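Local coordinates for lactococcal prophage ps3 protein 05 (Staphylococcus epidermidis ATCC 12228, PDB 3G8W) that is probably a GNAT-type acetyltransferase, moving an acetyl group from acetyl-CoA to an acceptor substrate, at residues B[98-103]-B[133-138]. Residues are numbered along the deposited sequence; the frame is centred on the assembly and turned at random.
Sequences VNRELI and FSSIGF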
ATOM      1  N   VAL B  98      18.484  19.868   8.858  1.00 49.14           N
ATOM      2  CA  VAL B  98      18.527  18.581   9.530  1.00 48.55           C
ATOM      3  C   VAL B  98      17.690  17.532   8.805  1.00 47.83           C
ATOM      4  O   VAL B  98      18.149  16.413   8.613  1.00 48.44           O
ATOM      5  CB  VAL B  98      18.054  18.724  10.999  1.00 48.88           C
ATOM      6  CG1 VAL B  98      17.977  17.383  11.684  1.00 48.58           C
ATOM      7  CG2 VAL B  98      18.990  19.651  11.759  1.00 49.29           C
ATOM      8  N   ASN B  99      16.464  17.880   8.419  1.00 46.64           N
ATOM      9  CA  ASN B  99      15.591  16.937   7.722  1.00 45.86           C
ATOM     10  C   ASN B  99      16.220  16.508   6.391  1.00 44.76           C
ATOM     11  O   ASN B  99      16.252  15.329   6.064  1.00 43.60           O
ATOM     12  CB  ASN B  99      14.199  17.541   7.497  1.00 47.33           C
ATOM     13  CG  ASN B  99      13.119  16.479   7.281  1.00 49.60           C
ATOM     14  OD1 ASN B  99      12.958  15.551   8.073  1.00 50.64           O
ATOM     15  ND2 ASN B  99      12.359  16.627   6.215  1.00 50.74           N
ATOM     16  N   ARG B 100      16.736  17.478   5.633  1.00 44.04           N
ATOM     17  CA  ARG B 100      17.422  17.210   4.372  1.00 41.78           C
ATOM     18  C   ARG B 100      18.523  16.193   4.603  1.00 42.77           C
ATOM     19  O   ARG B 100      18.706  15.290   3.805  1.00 44.15           O
ATOM     20  CB  ARG B 100      17.972  18.486   3.762  1.00 38.25           C
ATOM     21  CG  ARG B 100      18.718  18.284   2.498  1.00 36.36           C
ATOM     22  CD  ARG B 100      19.129  19.603   1.856  1.00 36.72           C
ATOM     23  NE  ARG B 100      18.035  20.578   1.749  1.00 37.68           N
ATOM     24  CZ  ARG B 100      17.122  20.613   0.774  1.00 37.66           C
ATOM     25  NH1 ARG B 100      17.143  19.735  -0.210  1.00 38.33           N
ATOM     26  NH2 ARG B 100      16.176  21.534   0.782  1.00 37.38           N
ATOM     27  N   GLU B 101      19.236  16.308   5.709  1.00 43.56           N
ATOM     28  CA  GLU B 101      20.285  15.346   5.999  1.00 44.61           C
ATOM     29  C   GLU B 101      19.685  13.967   6.304  1.00 44.46           C
ATOM     30  O   GLU B 101      20.220  12.932   5.893  1.00 44.66           O
ATOM     31  CB  GLU B 101      21.140  15.849   7.148  1.00 46.22           C
ATOM     32  CG  GLU B 101      22.558  15.368   7.126  1.00 48.88           C
ATOM     33  CD  GLU B 101      23.351  15.929   8.301  1.00 51.67           C
ATOM     34  OE1 GLU B 101      23.886  15.116   9.110  1.00 52.79           O
ATOM     35  OE2 GLU B 101      23.426  17.189   8.426  1.00 52.48           O
ATOM     36  N   LEU B 102      18.565  13.962   7.020  1.00 43.67           N
ATOM     37  CA  LEU B 102      17.833  12.736   7.309  1.00 43.62           C
ATOM     38  C   LEU B 102      17.324  12.018   6.029  1.00 43.69           C
ATOM     39  O   LEU B 102      17.556  10.812   5.876  1.00 43.17           O
ATOM     40  CB  LEU B 102      16.659  13.072   8.228  1.00 43.65           C
ATOM     41  CG  LEU B 102      16.033  12.127   9.247  1.00 43.91           C
ATOM     42  CD1 LEU B 102      14.566  12.092   8.981  1.00 43.82           C
ATOM     43  CD2 LEU B 102      16.587  10.735   9.218  1.00 44.57           C
ATOM     44  N   ILE B 103      16.646  12.754   5.121  1.00 43.30           N
ATOM     45  CA  ILE B 103      16.080  12.156   3.895  1.00 42.77           C
ATOM     46  C   ILE B 103      17.204  11.515   3.099  1.00 43.52           C
ATOM     47  O   ILE B 103      17.077  10.374   2.665  1.00 44.44           O
ATOM     48  CB  ILE B 103      15.202  13.141   3.036  1.00 41.93           C
ATOM     49  CG1 ILE B 103      13.915  13.520   3.776  1.00 41.50           C
ATOM     50  CG2 ILE B 103      14.811  12.545   1.685  1.00 40.37           C
ATOM     51  CD1 ILE B 103      13.345  12.424   4.658  1.00 40.60           C
ATOM     52  N   PHE B 133      10.410  18.093  -0.713  1.00 39.60           N
ATOM     53  CA  PHE B 133      10.735  16.771  -1.292  1.00 40.62           C
ATOM     54  C   PHE B 133      11.058  16.903  -2.738  1.00 39.73           C
ATOM     55  O   PHE B 133      11.803  16.129  -3.318  1.00 40.80           O
ATOM     56  CB  PHE B 133       9.624  15.748  -1.062  1.00 40.47           C
ATOM     57  CG  PHE B 133       9.562  15.288   0.357  1.00 41.69           C
ATOM     58  CD1 PHE B 133      10.445  14.302   0.814  1.00 41.41           C
ATOM     59  CD2 PHE B 133       8.666  15.881   1.257  1.00 41.41           C
ATOM     60  CE1 PHE B 133      10.435  13.891   2.147  1.00 42.18           C
ATOM     61  CE2 PHE B 133       8.624  15.475   2.582  1.00 42.01           C
ATOM     62  CZ  PHE B 133       9.512  14.474   3.042  1.00 42.38           C
ATOM     63  N   SER B 134      10.500  17.940  -3.304  1.00 38.59           N
ATOM     64  CA  SER B 134      10.677  18.193  -4.679  1.00 37.26           C
ATOM     65  C   SER B 134      12.125  18.633  -4.866  1.00 37.24           C
ATOM     66  O   SER B 134      12.804  18.252  -5.821  1.00 37.23           O
ATOM     67  CB  SER B 134       9.700  19.263  -5.035  1.00 35.95           C
ATOM     68  OG  SER B 134      10.081  19.811  -6.231  1.00 37.49           O
ATOM     69  N   SER B 135      12.612  19.397  -3.903  1.00 37.79           N
ATOM     70  CA  SER B 135      13.951  19.937  -3.978  1.00 37.27           C
ATOM     71  C   SER B 135      14.951  18.813  -3.776  1.00 38.53           C
ATOM     72  O   SER B 135      16.121  18.939  -4.128  1.00 39.12           O
ATOM     73  CB  SER B 135      14.134  20.994  -2.917  1.00 36.08           C
ATOM     74  OG  SER B 135      14.694  20.435  -1.762  1.00 35.44           O
ATOM     75  N   ILE B 136      14.488  17.706  -3.218  1.00 38.72           N
ATOM     76  CA  ILE B 136      15.349  16.563  -3.058  1.00 40.44           C
ATOM     77  C   ILE B 136      15.482  15.741  -4.362  1.00 41.77           C
ATOM     78  O   ILE B 136      16.518  15.120  -4.602  1.00 43.02           O
ATOM     79  CB  ILE B 136      14.926  15.745  -1.833  1.00 40.68           C
ATOM     80  CG1 ILE B 136      15.494  16.427  -0.599  1.00 40.84           C
ATOM     81  CG2 ILE B 136      15.392  14.319  -1.917  1.00 40.09           C
ATOM     82  CD1 ILE B 136      14.714  16.121   0.623  1.00 42.27           C
ATOM     83  N   GLY B 137      14.464  15.779  -5.218  1.00 41.70           N
ATOM     84  CA  GLY B 137      14.546  15.122  -6.524  1.00 41.09           C
ATOM     85  C   GLY B 137      13.331  14.272  -6.854  1.00 41.31           C
ATOM     86  O   GLY B 137      13.307  13.587  -7.873  1.00 39.90           O
ATOM     87  N   PHE B 138      12.323  14.338  -5.984  1.00 41.32           N
ATOM     88  CA  PHE B 138      11.073  13.666  -6.197  1.00 41.82           C
ATOM     89  C   PHE B 138      10.320  14.383  -7.285  1.00 42.90           C
ATOM     90  O   PHE B 138      10.510  15.573  -7.506  1.00 44.65           O
ATOM     91  CB  PHE B 138      10.265  13.668  -4.918  1.00 41.00           C
ATOM     92  CG  PHE B 138      10.727  12.670  -3.891  1.00 39.98           C
ATOM     93  CD1 PHE B 138       9.957  11.555  -3.606  1.00 40.39           C
ATOM     94  CD2 PHE B 138      11.896  12.869  -3.170  1.00 40.31           C
ATOM     95  CE1 PHE B 138      10.357  10.633  -2.603  1.00 41.22           C
ATOM     96  CE2 PHE B 138      12.316  11.952  -2.156  1.00 39.87           C
ATOM     97  CZ  PHE B 138      11.551  10.846  -1.874  1.00 40.05           C
TER
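In Arg100, CG is anti to the backbone N (chi1 178°), the chain stays extended to CD and bends at chi3 (-49°) to place NE; the guanidinium beyond it meets Ser135 end-on. NH1 and NH2 both donate to the single oxygen Ser135 OG, NH1 at 3.0 Å and NH2 at 3.1 Å. That oxygen lies practically in the guanidinium plane, yet the paired grip keeps both bonds somewhat bent. Ser135 OG is also hydrogen-bonded to the carbonyl of Phe132, one turn back in its own helix, which ties the hydroxyl to its backbone. Alongside, the Arg100 and Ile136 side chains slide past each other in opposite directions, with NH1 3.7 Å from Ile136 CG1.

One turn further along its helix, Ile103 makes the apolar contacts with Ile136 and Phe133. Its CG2 branch meets Ile136 CD1 at 3.7 Å, while its CG1 approaches Phe133 CE1 at 3.9 Å; the isoleucine crosses both partners at about a right angle. The bridge lies at the accessible side, while Ile103 and Phe133 are buried.

Gly137, at positive phi, closes helix 127-136 in a Schellman motif: Phe138 N bonds back to Phe133 O and Gly137 N, weakly, to Ser134 O. Gly137 N also reaches Phe133 O, from the other face of its plane. The contact joins helix 96-112, the crossover between the neighbouring parallel strands 83-91 and 117-123, to helix 127-136, which follows strand 117-123; Ile103 rests on Cys70 of strand 65-74 and Phe133 on Asn89 of strand 83-91, an order of elements characteristic of the GNAT fold.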